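Local coordinates for protein L-lysine 6-oxidase (Marinomonas mediterranea, PDB 3WEU) that oxidises the side-chain amine of L-lysine with a cysteine tryptophylquinone cofactor, releasing ammonium and the hydrogen peroxide that makes it antibacterial, at residues I137-R142 / K177-L182; V151-N156 / G183-D188; N397-F402 / S527-S532; T520-E525 / L572-Y577; Y543-L548 / P555-V560. One frame throughout, in Å; residues are numbered along the deposited sequence.

Contact 1. Residues I137-R142 / K177-L182; sequences IDLGPR and KHFESL
Leu139 and Leu182 mark the nearest approach of the two backbones, and their CA atoms still lie 8.0 Å apart, so side chains alone bridge 137-142 and 177-182. Ile137 does most of this through CG2, which sits 3.6 Å from Phe179 CZ on one side chain and 3.7 Å from Leu182 CD1 on the other. The Phe179 ring gets there because its CG is anti to the backbone N (chi1 175°). Leu139 meets the ring differently: the two side chains reach toward each other tip to tip, with Leu139 CD1 lying near the ring plane at the edge, 4.0 Å from Phe179 CE2. Ile137 CD1 lies above one ring face, offset toward the rim, and Ser181 N lies over the opposite one; Phe201 adds an edge-to-face ring contact.

Polar groups of 137-142 are held partly within the segment and partly by residues outside it. Asp138 OD1 accepts from Gly140 N at 3.0 Å, forming an Asx turn, and the same carboxylate is bonded to His88 and Tyr162. Arg142 grips Leu139 O end-on, NH1 at 2.7 Å and NH2 at 3.0 Å, with Leu139 O lying in the guanidinium plane. This buried contact in the N-terminal domain joins strand 137-145 to the chain entering strand 181-187 through apolar side chains, which implies that it rests on burial of hydrocarbon, while Asp138 and Arg142 turn their bonds elsewhere.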
# COMPACT_ATOMS: atom_id res chain seq x y z
N ILE A 137 -27.06 -1.80 9.24
CA ILE A 137 -27.54 -0.45 9.39
C ILE A 137 -29.04 -0.54 9.44
O ILE A 137 -29.70 -0.85 8.42
CB ILE A 137 -27.13 0.51 8.27
CG1 ILE A 137 -25.62 0.54 8.08
CG2 ILE A 137 -27.60 1.94 8.60
CD1 ILE A 137 -25.14 1.52 7.00
N ASP A 138 -29.59 -0.26 10.63
CA ASP A 138 -30.97 -0.39 10.92
C ASP A 138 -31.40 0.70 11.95
O ASP A 138 -30.98 0.69 13.14
CB ASP A 138 -31.24 -1.77 11.49
CG ASP A 138 -32.68 -2.00 11.89
OD1 ASP A 138 -33.58 -1.19 11.55
OD2 ASP A 138 -32.96 -3.05 12.53
N LEU A 139 -32.20 1.63 11.48
CA LEU A 139 -32.57 2.81 12.25
C LEU A 139 -34.01 2.70 12.61
O LEU A 139 -34.60 3.64 13.12
CB LEU A 139 -32.31 4.06 11.45
CG LEU A 139 -30.88 4.24 10.94
CD1 LEU A 139 -30.76 5.59 10.24
CD2 LEU A 139 -29.79 4.11 12.01
N GLY A 140 -34.58 1.51 12.39
CA GLY A 140 -35.99 1.28 12.65
C GLY A 140 -36.86 1.83 11.54
O GLY A 140 -36.33 2.50 10.64
N PRO A 141 -38.17 1.56 11.63
CA PRO A 141 -39.25 1.97 10.81
C PRO A 141 -39.50 3.43 11.07
O PRO A 141 -39.05 3.98 12.10
CB PRO A 141 -40.40 1.08 11.24
CG PRO A 141 -40.15 0.77 12.68
CD PRO A 141 -38.65 0.68 12.73
N ARG A 142 -39.96 4.10 10.02
CA ARG A 142 -40.51 5.44 10.16
C ARG A 142 -41.88 5.35 9.57
O ARG A 142 -42.13 4.51 8.69
CB ARG A 142 -39.69 6.50 9.40
CG ARG A 142 -38.28 6.79 9.85
CD ARG A 142 -38.18 7.32 11.28
NE ARG A 142 -36.82 7.42 11.73
CZ ARG A 142 -36.09 6.41 12.18
NH1 ARG A 142 -36.56 5.19 12.20
NH2 ARG A 142 -34.85 6.61 12.54
N LYS A 177 -17.36 10.33 6.07
CA LYS A 177 -16.97 10.34 7.49
C LYS A 177 -18.06 10.02 8.48
O LYS A 177 -17.79 9.31 9.50
CB LYS A 177 -16.37 11.71 7.83
CG LYS A 177 -15.15 12.00 7.01
CD LYS A 177 -14.17 12.96 7.67
CE LYS A 177 -12.80 12.74 7.06
NZ LYS A 177 -12.21 14.03 6.58
N HIS A 178 -19.25 10.55 8.23
CA HIS A 178 -20.36 10.58 9.21
C HIS A 178 -21.65 10.09 8.69
O HIS A 178 -22.34 10.80 7.99
CB HIS A 178 -20.58 12.00 9.76
CG HIS A 178 -19.41 12.48 10.58
ND1 HIS A 178 -18.51 13.42 10.12
CD2 HIS A 178 -18.95 12.07 11.79
CE1 HIS A 178 -17.55 13.59 11.02
NE2 HIS A 178 -17.80 12.78 12.04
N PHE A 179 -21.99 8.87 9.03
CA PHE A 179 -23.28 8.32 8.61
C PHE A 179 -24.42 8.96 9.41
O PHE A 179 -24.35 9.05 10.62
CB PHE A 179 -23.33 6.80 8.82
CG PHE A 179 -24.65 6.24 8.52
CD1 PHE A 179 -25.02 6.01 7.20
CD2 PHE A 179 -25.60 6.08 9.51
CE1 PHE A 179 -26.32 5.59 6.91
CE2 PHE A 179 -26.87 5.68 9.23
CZ PHE A 179 -27.24 5.42 7.93
N GLU A 180 -25.50 9.32 8.75
CA GLU A 180 -26.61 9.98 9.39
C GLU A 180 -27.99 9.49 9.01
O GLU A 180 -28.91 9.62 9.78
CB GLU A 180 -26.56 11.48 9.08
CG GLU A 180 -25.68 12.23 10.06
CD GLU A 180 -25.58 13.72 9.72
OE1 GLU A 180 -25.46 14.53 10.64
OE2 GLU A 180 -25.62 14.07 8.53
N SER A 181 -28.17 8.98 7.79
CA SER A 181 -29.46 8.74 7.29
C SER A 181 -29.48 7.61 6.22
O SER A 181 -28.57 7.50 5.42
CB SER A 181 -30.01 10.00 6.64
OG SER A 181 -31.32 9.80 6.13
N LEU A 182 -30.59 6.92 6.17
CA LEU A 182 -30.92 5.97 5.10
C LEU A 182 -31.88 6.53 4.03
O LEU A 182 -32.14 5.90 3.01
CB LEU A 182 -31.49 4.76 5.75
CG LEU A 182 -30.57 3.50 5.91
CD1 LEU A 182 -29.10 3.45 5.57
CD2 LEU A 182 -31.19 2.49 6.84

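Contact 2. Residues V151-N156 / G183-D188; sequences VEISIN and GTLRTD
Val151 and Leu185 lie side by side, pointing the same way from one face of an antiparallel strand pair, 151-154 with 183-187, in the large mixed sheet of the N-terminal domain. Their backbones form a hydrogen-bonded pair, with Val151 N to Leu185 O and Leu185 N to Val151 O both 2.8 Å. Val151 CG1 rests 4.0 Å from Leu185 CB, while Ile153, on the same face, brings CD1 to 4.2 Å from Leu185 CD2. That face packs on Val87 and Leu89 of strand 80-91.

Glu152 and Thr184 occupy the other face as a non-hydrogen-bonded pair, and their side chains run obliquely to each other. Glu152 CG is anti to the backbone N (chi1 -160°), and a bend at chi2 of 64° turns CD back over the neighbouring strand. Glu152 OE2 thereby comes 3.1 Å from Gly183 O, two acceptors side by side without a bond. That proximity would disfavour the carboxylate charge, but the Ser181 and Tyr199 hydroxyls bonded to OE2 probably offset it. Arg58 bonds the Thr184 hydroxyl. Thr184 OG1 donates to Glu152 OE1 at 2.6 Å, arriving from above the carboxylate plane, 40° out of it.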
# COMPACT_ATOMS: atom_id res chain seq x y z
N VAL A 151 -40.44 12.97 6.90
CA VAL A 151 -39.62 12.48 8.01
C VAL A 151 -38.35 11.77 7.54
O VAL A 151 -38.41 10.89 6.68
CB VAL A 151 -40.44 11.62 8.97
CG1 VAL A 151 -41.12 10.54 8.28
CG2 VAL A 151 -39.58 11.02 10.09
N GLU A 152 -37.21 12.16 8.08
CA GLU A 152 -35.95 11.52 7.75
C GLU A 152 -35.87 10.15 8.40
O GLU A 152 -36.35 9.93 9.53
CB GLU A 152 -34.81 12.42 8.21
CG GLU A 152 -33.49 12.15 7.54
CD GLU A 152 -33.45 12.41 6.01
OE1 GLU A 152 -34.44 13.02 5.47
OE2 GLU A 152 -32.36 12.13 5.43
N ILE A 153 -35.25 9.21 7.72
CA ILE A 153 -34.86 7.96 8.39
C ILE A 153 -33.47 8.21 8.96
O ILE A 153 -32.45 7.78 8.43
CB ILE A 153 -34.89 6.76 7.42
CG1 ILE A 153 -36.22 6.64 6.66
CG2 ILE A 153 -34.66 5.45 8.12
CD1 ILE A 153 -36.07 5.73 5.42
N SER A 154 -33.43 8.87 10.11
CA SER A 154 -32.19 9.43 10.63
C SER A 154 -31.71 8.74 11.90
O SER A 154 -32.53 8.26 12.65
CB SER A 154 -32.45 10.89 10.98
OG SER A 154 -31.36 11.46 11.65
N ILE A 155 -30.42 8.86 12.16
CA ILE A 155 -29.85 8.38 13.43
C ILE A 155 -30.34 9.24 14.54
O ILE A 155 -30.28 8.81 15.66
CB ILE A 155 -28.33 8.36 13.46
CG1 ILE A 155 -27.74 9.76 13.39
CG2 ILE A 155 -27.84 7.41 12.39
CD1 ILE A 155 -26.23 9.78 13.63
N ASN A 156 -30.89 10.41 14.22
CA ASN A 156 -31.40 11.33 15.26
C ASN A 156 -32.92 11.21 15.54
O ASN A 156 -33.44 11.94 16.35
CB ASN A 156 -31.03 12.75 14.88
CG ASN A 156 -29.53 12.95 14.87
OD1 ASN A 156 -28.84 12.44 15.74
ND2 ASN A 156 -29.00 13.64 13.88
N GLY A 183 -32.46 7.68 4.32
CA GLY A 183 -33.27 8.37 3.36
C GLY A 183 -34.38 9.17 4.00
O GLY A 183 -34.24 9.63 5.13
N THR A 184 -35.46 9.37 3.25
CA THR A 184 -36.51 10.32 3.63
C THR A 184 -37.87 9.78 3.21
O THR A 184 -38.03 9.30 2.08
CB THR A 184 -36.28 11.68 2.93
OG1 THR A 184 -34.92 12.13 3.05
CG2 THR A 184 -37.23 12.74 3.43
N LEU A 185 -38.88 9.84 4.08
CA LEU A 185 -40.25 9.50 3.71
C LEU A 185 -41.03 10.80 3.59
O LEU A 185 -40.80 11.76 4.36
CB LEU A 185 -40.99 8.68 4.78
CG LEU A 185 -40.37 7.37 5.18
CD1 LEU A 185 -41.34 6.58 6.03
CD2 LEU A 185 -39.95 6.57 3.92
N ARG A 186 -41.83 10.89 2.54
CA ARG A 186 -42.73 12.01 2.39
C ARG A 186 -44.13 11.51 2.05
O ARG A 186 -44.30 10.35 1.65
CB ARG A 186 -42.26 12.91 1.28
CG ARG A 186 -41.12 13.79 1.64
CD ARG A 186 -40.63 14.54 0.41
NE ARG A 186 -39.67 15.62 0.74
CZ ARG A 186 -39.96 16.92 0.90
NH1 ARG A 186 -41.19 17.37 0.87
NH2 ARG A 186 -39.00 17.77 1.16
N THR A 187 -45.09 12.42 2.10
CA THR A 187 -46.35 12.26 1.45
C THR A 187 -46.55 13.44 0.56
O THR A 187 -45.99 14.50 0.79
CB THR A 187 -47.56 12.18 2.37
OG1 THR A 187 -47.59 13.35 3.20
CG2 THR A 187 -47.54 10.83 3.20
N ASP A 188 -47.39 13.24 -0.45
CA ASP A 188 -47.73 14.28 -1.42
C ASP A 188 -48.98 14.96 -0.85
O ASP A 188 -49.34 14.73 0.34
CB ASP A 188 -47.91 13.76 -2.86
CG ASP A 188 -49.18 12.98 -3.08
OD1 ASP A 188 -49.96 12.72 -2.13
OD2 ASP A 188 -49.40 12.56 -4.25

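Contact 3. Residues N397-F402 / S527-S532; sequences NVVEKF and SVNKAS
Lys401 and Asn529 slide past each other in opposite directions, and with Val399 they bury most of the surface between 397-402 and 527-532. The Lys401 chain is extended beyond CG, every further torsion being near anti (chi4 -172° for NZ), which carries the ammonium across to Val528 O at 2.9 Å. On the way its methylenes run past the Asn529 amide oxygen, with Lys401 CG and CE each 3.6 Å from Asn529 OD1. Val399 approaches Asn529 tip to tip: its CG1 lies 3.9 Å from Asn529 ND2, a nitrogen whose strongest polar partner is Asn384.

The contact joins strand 400-402 and the residue before it to the loop leading into strand 530-543, by one hydrogen bond and side-chain packing in the C-terminal domain. Lys401 NZ has two more partners, the backbone oxygens of Asn522 and Glu525. With three carbonyls around one buried ammonium and none of these bonds a salt bridge, the charge is probably stabilised by backbone dipoles, and the lysine ties strand 400-402 to the carbonyls of Asn522, Glu525 and Val528.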
# COMPACT_ATOMS: atom_id res chain seq x y z
N ASN A 397 -17.54 -25.77 -8.42
CA ASN A 397 -18.07 -24.40 -8.42
C ASN A 397 -18.88 -24.18 -9.70
O ASN A 397 -18.43 -24.57 -10.81
CB ASN A 397 -16.91 -23.47 -8.34
CG ASN A 397 -17.34 -22.02 -8.21
OD1 ASN A 397 -18.32 -21.67 -7.49
ND2 ASN A 397 -16.66 -21.16 -8.99
N VAL A 398 -20.05 -23.59 -9.57
CA VAL A 398 -20.95 -23.41 -10.73
C VAL A 398 -20.40 -22.29 -11.61
O VAL A 398 -20.10 -21.17 -11.10
CB VAL A 398 -22.35 -23.08 -10.27
CG1 VAL A 398 -23.31 -22.77 -11.43
CG2 VAL A 398 -22.92 -24.27 -9.47
N VAL A 399 -20.33 -22.60 -12.90
CA VAL A 399 -19.86 -21.68 -13.95
C VAL A 399 -21.05 -21.33 -14.84
O VAL A 399 -21.89 -22.16 -15.15
CB VAL A 399 -18.78 -22.37 -14.78
CG1 VAL A 399 -18.40 -21.64 -16.05
CG2 VAL A 399 -17.58 -22.61 -13.91
N GLU A 400 -21.13 -20.07 -15.27
CA GLU A 400 -22.12 -19.70 -16.28
C GLU A 400 -21.53 -18.53 -17.07
O GLU A 400 -21.60 -17.40 -16.66
CB GLU A 400 -23.46 -19.35 -15.65
CG GLU A 400 -24.51 -19.17 -16.70
CD GLU A 400 -25.65 -18.32 -16.23
OE1 GLU A 400 -26.64 -18.94 -15.71
OE2 GLU A 400 -25.59 -17.04 -16.35
N LYS A 401 -20.88 -18.85 -18.14
CA LYS A 401 -19.93 -17.90 -18.77
C LYS A 401 -20.64 -16.81 -19.55
O LYS A 401 -20.25 -15.60 -19.48
CB LYS A 401 -19.04 -18.63 -19.71
CG LYS A 401 -18.02 -19.53 -19.04
CD LYS A 401 -17.07 -20.11 -20.09
CE LYS A 401 -15.93 -20.84 -19.36
NZ LYS A 401 -14.90 -21.24 -20.36
N PHE A 402 -21.66 -17.22 -20.33
CA PHE A 402 -22.36 -16.32 -21.29
C PHE A 402 -23.85 -16.28 -21.11
O PHE A 402 -24.47 -17.21 -20.55
CB PHE A 402 -22.02 -16.71 -22.75
CG PHE A 402 -20.52 -16.76 -23.01
CD1 PHE A 402 -19.78 -15.57 -23.08
CD2 PHE A 402 -19.87 -17.96 -23.21
CE1 PHE A 402 -18.44 -15.57 -23.30
CE2 PHE A 402 -18.52 -17.97 -23.43
CZ PHE A 402 -17.79 -16.79 -23.49
N SER A 527 -15.13 -25.68 -18.00
CA SER A 527 -14.99 -25.63 -16.53
C SER A 527 -14.01 -24.55 -16.01
O SER A 527 -13.88 -24.33 -14.81
CB SER A 527 -14.56 -27.06 -16.04
OG SER A 527 -13.21 -27.26 -16.46
N VAL A 528 -13.40 -23.79 -16.91
CA VAL A 528 -12.36 -22.84 -16.59
C VAL A 528 -12.76 -21.40 -16.94
O VAL A 528 -13.11 -21.12 -18.10
CB VAL A 528 -11.12 -23.15 -17.37
CG1 VAL A 528 -10.06 -22.10 -17.04
CG2 VAL A 528 -10.59 -24.56 -16.96
N ASN A 529 -12.75 -20.53 -15.94
CA ASN A 529 -12.77 -19.07 -16.23
C ASN A 529 -11.37 -18.46 -16.15
O ASN A 529 -11.01 -17.65 -16.98
CB ASN A 529 -13.76 -18.34 -15.34
CG ASN A 529 -15.17 -18.40 -15.88
OD1 ASN A 529 -15.38 -18.18 -17.05
ND2 ASN A 529 -16.15 -18.68 -15.04
N LYS A 530 -10.60 -18.83 -15.13
CA LYS A 530 -9.26 -18.25 -14.88
C LYS A 530 -8.28 -19.40 -14.61
O LYS A 530 -8.68 -20.47 -14.13
CB LYS A 530 -9.29 -17.22 -13.71
CG LYS A 530 -10.15 -16.06 -14.11
CD LYS A 530 -9.85 -14.75 -13.58
CE LYS A 530 -11.03 -13.86 -13.83
NZ LYS A 530 -10.81 -12.88 -12.79
N ALA A 531 -7.03 -19.16 -14.91
CA ALA A 531 -5.97 -20.14 -14.67
C ALA A 531 -4.77 -19.37 -14.24
O ALA A 531 -4.73 -18.09 -14.40
CB ALA A 531 -5.68 -20.80 -15.96
N SER A 532 -3.74 -20.08 -13.76
CA SER A 532 -2.47 -19.35 -13.52
C SER A 532 -1.75 -19.30 -14.83
O SER A 532 -1.92 -20.15 -15.70
CB SER A 532 -1.64 -20.06 -12.45
OG SER A 532 -1.28 -21.30 -12.97

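Contact 4. Residues T520-E525 / L572-Y577; sequences TVNFSE and LPPAYY. With EDO (1,2-ethanediol), chain J.
A two-stranded antiparallel ladder, 518-522 with 575-579, carries this contact, and its central rungs are Val521 N to Tyr576 O at 3.0 Å and Tyr576 N to Val521 O at 2.8 Å. On one face Thr520 CG2 touches Ala575 CB at 3.5 Å. The ladder lies close in sequence to the cross-linked pair of the quinone: strand 518-522 begins just after Cys516 and strand 575-579 ends just before Trp581.

At the strand end, Asn522 OD1 accepts from Ser524 N, an Asx turn, and on a lone pair from Glu525 N, an Asx motif. Its ND2 donates to Leu572 O at 2.8 Å and to Ser524 OG, both acceptors near the amide plane. Phe523 N adds a bond to Pro574 O, 3.1 Å. Pro574, which follows a cis peptide bond, sets CG over the ring face, 4.3 Å from the Phe523 centroid and 18° off the normal, a CH-pi contact. Tyr577 OH is hydrogen-bonded to O2 of a 1,2-ethanediol, probably from the crystallisation liquor, at a doubtfully short 2.5 Å; either oxygen could donate.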
# COMPACT_ATOMS: atom_id res chain seq x y z
N THR A 520 -13.15 -10.46 -19.76
CA THR A 520 -12.49 -11.25 -20.76
C THR A 520 -12.72 -12.71 -20.39
O THR A 520 -12.19 -13.19 -19.37
CB THR A 520 -10.99 -10.82 -20.71
OG1 THR A 520 -10.94 -9.45 -21.23
CG2 THR A 520 -10.19 -11.65 -21.57
N VAL A 521 -13.51 -13.40 -21.18
CA VAL A 521 -14.09 -14.73 -20.84
C VAL A 521 -13.53 -15.83 -21.76
O VAL A 521 -13.63 -15.79 -23.00
CB VAL A 521 -15.63 -14.72 -20.96
CG1 VAL A 521 -16.21 -15.99 -20.38
CG2 VAL A 521 -16.22 -13.46 -20.28
N ASN A 522 -12.94 -16.85 -21.13
CA ASN A 522 -12.40 -17.99 -21.85
C ASN A 522 -13.55 -18.68 -22.59
O ASN A 522 -14.64 -18.87 -21.99
CB ASN A 522 -11.79 -19.02 -20.87
CG ASN A 522 -11.50 -20.31 -21.56
OD1 ASN A 522 -12.30 -21.22 -21.56
ND2 ASN A 522 -10.43 -20.33 -22.31
N PHE A 523 -13.31 -19.19 -23.79
CA PHE A 523 -14.36 -19.94 -24.43
C PHE A 523 -13.94 -21.33 -24.95
O PHE A 523 -14.57 -21.89 -25.84
CB PHE A 523 -15.01 -19.13 -25.52
CG PHE A 523 -14.08 -18.64 -26.59
CD1 PHE A 523 -13.96 -19.32 -27.77
CD2 PHE A 523 -13.43 -17.42 -26.47
CE1 PHE A 523 -13.17 -18.85 -28.82
CE2 PHE A 523 -12.62 -16.95 -27.51
CZ PHE A 523 -12.47 -17.67 -28.68
N SER A 524 -12.89 -21.89 -24.40
CA SER A 524 -12.33 -23.17 -24.92
C SER A 524 -12.53 -24.30 -23.94
O SER A 524 -12.56 -25.46 -24.33
CB SER A 524 -10.83 -23.04 -25.20
OG SER A 524 -10.12 -22.68 -24.04
N GLU A 525 -12.63 -24.00 -22.66
CA GLU A 525 -12.71 -25.04 -21.62
C GLU A 525 -13.88 -24.69 -20.71
O GLU A 525 -13.79 -23.75 -19.89
CB GLU A 525 -11.43 -25.09 -20.78
CG GLU A 525 -10.25 -25.71 -21.54
CD GLU A 525 -10.42 -27.23 -21.66
OE1 GLU A 525 -11.39 -27.82 -21.12
OE2 GLU A 525 -9.64 -27.78 -22.41
N LEU A 572 -8.16 -17.54 -19.03
CA LEU A 572 -7.49 -18.50 -19.90
C LEU A 572 -7.72 -18.13 -21.35
O LEU A 572 -8.86 -18.06 -21.77
CB LEU A 572 -7.99 -19.91 -19.66
CG LEU A 572 -7.29 -21.00 -20.48
CD1 LEU A 572 -5.81 -21.16 -19.99
CD2 LEU A 572 -8.08 -22.27 -20.40
N PRO A 573 -6.66 -17.92 -22.12
CA PRO A 573 -6.88 -17.74 -23.57
C PRO A 573 -7.32 -19.06 -24.20
O PRO A 573 -6.93 -20.09 -23.69
CB PRO A 573 -5.52 -17.42 -24.08
CG PRO A 573 -4.70 -17.05 -22.90
CD PRO A 573 -5.23 -17.80 -21.77
N PRO A 574 -8.09 -19.04 -25.28
CA PRO A 574 -8.54 -17.84 -25.95
C PRO A 574 -9.79 -17.28 -25.28
O PRO A 574 -10.61 -18.03 -24.70
CB PRO A 574 -8.85 -18.32 -27.39
CG PRO A 574 -9.35 -19.72 -27.13
CD PRO A 574 -8.40 -20.25 -26.06
N ALA A 575 -9.91 -15.94 -25.29
CA ALA A 575 -10.97 -15.33 -24.55
C ALA A 575 -11.68 -14.28 -25.36
O ALA A 575 -11.13 -13.79 -26.37
CB ALA A 575 -10.47 -14.72 -23.28
N TYR A 576 -12.89 -13.95 -24.91
CA TYR A 576 -13.78 -13.00 -25.63
C TYR A 576 -14.19 -11.84 -24.74
O TYR A 576 -14.53 -12.00 -23.58
CB TYR A 576 -15.04 -13.73 -26.15
CG TYR A 576 -15.75 -12.98 -27.25
CD1 TYR A 576 -15.33 -13.07 -28.58
CD2 TYR A 576 -16.81 -12.15 -26.96
CE1 TYR A 576 -15.99 -12.40 -29.57
CE2 TYR A 576 -17.46 -11.44 -27.96
CZ TYR A 576 -17.03 -11.57 -29.26
OH TYR A 576 -17.66 -10.90 -30.24
N TYR A 577 -14.10 -10.65 -25.32
CA TYR A 577 -14.47 -9.40 -24.65
C TYR A 577 -15.95 -9.26 -24.52
O TYR A 577 -16.68 -9.16 -25.56
CB TYR A 577 -13.91 -8.26 -25.52
CG TYR A 577 -13.94 -6.87 -24.97
CD1 TYR A 577 -12.88 -6.37 -24.21
CD2 TYR A 577 -14.99 -6.02 -25.26
CE1 TYR A 577 -12.88 -5.10 -23.72
CE2 TYR A 577 -14.98 -4.71 -24.79
CZ TYR A 577 -13.92 -4.27 -24.03
OH TYR A 577 -13.87 -2.98 -23.63
C1 EDO J . -10.78 0.17 -21.94
O1 EDO J . -11.87 0.98 -21.49
C2 EDO J . -11.39 -0.81 -22.94
O2 EDO J . -12.01 -1.92 -22.25

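Contact 5. Residues Y543-L548 / P555-V560; sequences YEWGNL and PDQSSV
Trp545 and Gln557 are brought together by similar first torsions, CG of each being anti to its own carbonyl carbon (chi1 -72° in Trp545), while Gln557 then bends at chi2 (-80°), so that CD turns off and CG is left to meet the indole. Gln557 CG lies in the plane of the ring at its edge, 3.8 Å from Trp545 CH2, and the ring and amide planes stand 65° apart. Pro555 O also lies at the indole edge, 3.5 Å from Trp545 CZ3.

Beside this, Glu544 and Asp556 run alongside each other in the same direction. Their carboxylates bring Glu544 OE1 within 4.5 Å of Asp556 OD2, a like-charge approach that would be mildly unfavourable if both are ionised. A water bridges nearby: it accepts from Trp545 N at 3.0 Å and donates to Asp556 OD1 at 2.6 Å, linking the two segments where direct backbone pairing has stopped.

That pairing ends with Tyr543 and Gln557, an antiparallel hydrogen-bonded pair in which Tyr543 N to Gln557 O measures 2.7 Å and Gln557 N to Tyr543 O 3.0 Å. The contact thus lies at the far end of the long hairpin arm of strands 530-543 and 557-571, about 61 Å from the chain centre, where Tyr543, Trp545 and Gln557 pack on Leu600 and Thr596 of the second subunit, residues of its helix 596-602.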
# COMPACT_ATOMS: atom_id res chain seq x y z
N TYR A 543 26.83 -8.99 -28.41
CA TYR A 543 27.45 -7.74 -28.86
C TYR A 543 28.59 -8.06 -29.79
O TYR A 543 29.41 -8.95 -29.49
CB TYR A 543 28.04 -6.97 -27.68
CG TYR A 543 27.06 -6.33 -26.75
CD1 TYR A 543 26.67 -5.03 -26.96
CD2 TYR A 543 26.61 -6.98 -25.63
CE1 TYR A 543 25.79 -4.40 -26.08
CE2 TYR A 543 25.76 -6.36 -24.74
CZ TYR A 543 25.35 -5.09 -25.00
OH TYR A 543 24.51 -4.44 -24.15
N GLU A 544 28.69 -7.27 -30.86
CA GLU A 544 29.78 -7.32 -31.83
C GLU A 544 30.16 -5.90 -32.16
O GLU A 544 29.30 -5.04 -32.33
CB GLU A 544 29.35 -7.87 -33.19
CG GLU A 544 28.54 -9.12 -33.20
CD GLU A 544 27.97 -9.34 -34.60
OE1 GLU A 544 28.81 -9.57 -35.50
OE2 GLU A 544 26.73 -9.15 -34.76
N TRP A 545 31.43 -5.68 -32.32
CA TRP A 545 31.92 -4.33 -32.66
C TRP A 545 32.47 -4.32 -34.05
O TRP A 545 33.14 -5.27 -34.43
CB TRP A 545 32.95 -3.90 -31.63
CG TRP A 545 32.28 -3.60 -30.37
CD1 TRP A 545 31.69 -2.41 -30.04
CD2 TRP A 545 32.03 -4.47 -29.33
NE1 TRP A 545 31.07 -2.50 -28.83
CE2 TRP A 545 31.27 -3.76 -28.37
CE3 TRP A 545 32.39 -5.80 -29.08
CZ2 TRP A 545 30.86 -4.33 -27.20
CZ3 TRP A 545 31.96 -6.38 -27.93
CH2 TRP A 545 31.25 -5.63 -26.97
N GLY A 546 32.19 -3.28 -34.83
CA GLY A 546 32.83 -3.21 -36.15
C GLY A 546 33.21 -1.78 -36.50
O GLY A 546 33.36 -0.93 -35.62
N ASN A 547 33.30 -1.52 -37.80
CA ASN A 547 33.85 -0.28 -38.32
C ASN A 547 35.22 -0.08 -37.71
O ASN A 547 35.59 1.03 -37.35
CB ASN A 547 32.98 0.94 -38.03
CG ASN A 547 31.77 1.01 -38.92
OD1 ASN A 547 31.64 0.25 -39.91
ND2 ASN A 547 30.84 1.88 -38.55
N LEU A 548 35.95 -1.17 -37.54
CA LEU A 548 37.27 -1.10 -36.90
C LEU A 548 38.34 -0.99 -37.95
O LEU A 548 38.05 -1.33 -39.08
CB LEU A 548 37.54 -2.36 -36.09
CG LEU A 548 36.62 -2.46 -34.88
CD1 LEU A 548 36.67 -3.87 -34.29
CD2 LEU A 548 37.00 -1.37 -33.88
N PRO A 555 36.78 -9.24 -29.61
CA PRO A 555 35.92 -10.37 -29.37
C PRO A 555 34.48 -9.95 -29.13
O PRO A 555 34.24 -8.94 -28.45
CB PRO A 555 36.49 -10.97 -28.06
CG PRO A 555 37.88 -10.42 -27.88
CD PRO A 555 37.84 -9.08 -28.58
N ASP A 556 33.54 -10.73 -29.66
CA ASP A 556 32.14 -10.56 -29.32
C ASP A 556 31.93 -10.87 -27.83
O ASP A 556 32.76 -11.47 -27.18
CB ASP A 556 31.28 -11.55 -30.11
CG ASP A 556 31.30 -11.32 -31.60
OD1 ASP A 556 31.91 -10.34 -32.13
OD2 ASP A 556 30.65 -12.14 -32.26
N GLN A 557 30.82 -10.44 -27.27
CA GLN A 557 30.50 -10.76 -25.92
C GLN A 557 29.03 -11.19 -25.97
O GLN A 557 28.25 -10.67 -26.76
CB GLN A 557 30.53 -9.48 -25.06
CG GLN A 557 31.89 -8.80 -24.96
CD GLN A 557 32.78 -9.48 -23.96
OE1 GLN A 557 32.32 -10.21 -23.10
NE2 GLN A 557 34.06 -9.25 -24.06
N SER A 558 28.64 -12.08 -25.09
CA SER A 558 27.22 -12.40 -24.98
C SER A 558 26.88 -12.87 -23.60
O SER A 558 27.74 -13.30 -22.87
CB SER A 558 26.82 -13.45 -26.03
OG SER A 558 27.36 -14.65 -25.65
N SER A 559 25.62 -12.69 -23.22
CA SER A 559 25.12 -13.21 -21.94
C SER A 559 23.63 -13.50 -22.11
O SER A 559 23.00 -13.09 -23.11
CB SER A 559 25.32 -12.22 -20.80
OG SER A 559 24.74 -11.02 -21.17
N VAL A 560 23.10 -14.23 -21.15
CA VAL A 560 21.71 -14.67 -21.19
C VAL A 560 21.10 -14.23 -19.88
O VAL A 560 21.74 -14.22 -18.84
CB VAL A 560 21.61 -16.21 -21.32
CG1 VAL A 560 20.12 -16.64 -21.37
CG2 VAL A 560 22.34 -16.70 -22.56
O HOH W 1 33.11 -8.10 -31.87

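Overall arrangement
The contacts fall into two touching pairs and one outlier. Contacts 1 and 2, centres about 10 Å apart, share strand 181-187 in the N-terminal sheet, and Arg142 NH2 of one meets Ser154 O of the other. Contacts 3 and 4 are equally close and are joined through Lys401 NZ, while about 39 Å separates the centres of contacts 1 and 3. Contact 5 stands about 44 Å from contact 4, centre to centre, carried outward by the hairpin arm whose strands run between segments 520-525 and 572-577. Contact 4 is nearest in sequence to the quinone cofactor, whereas contact 5 is about 73 Å from contact 1, centre to centre.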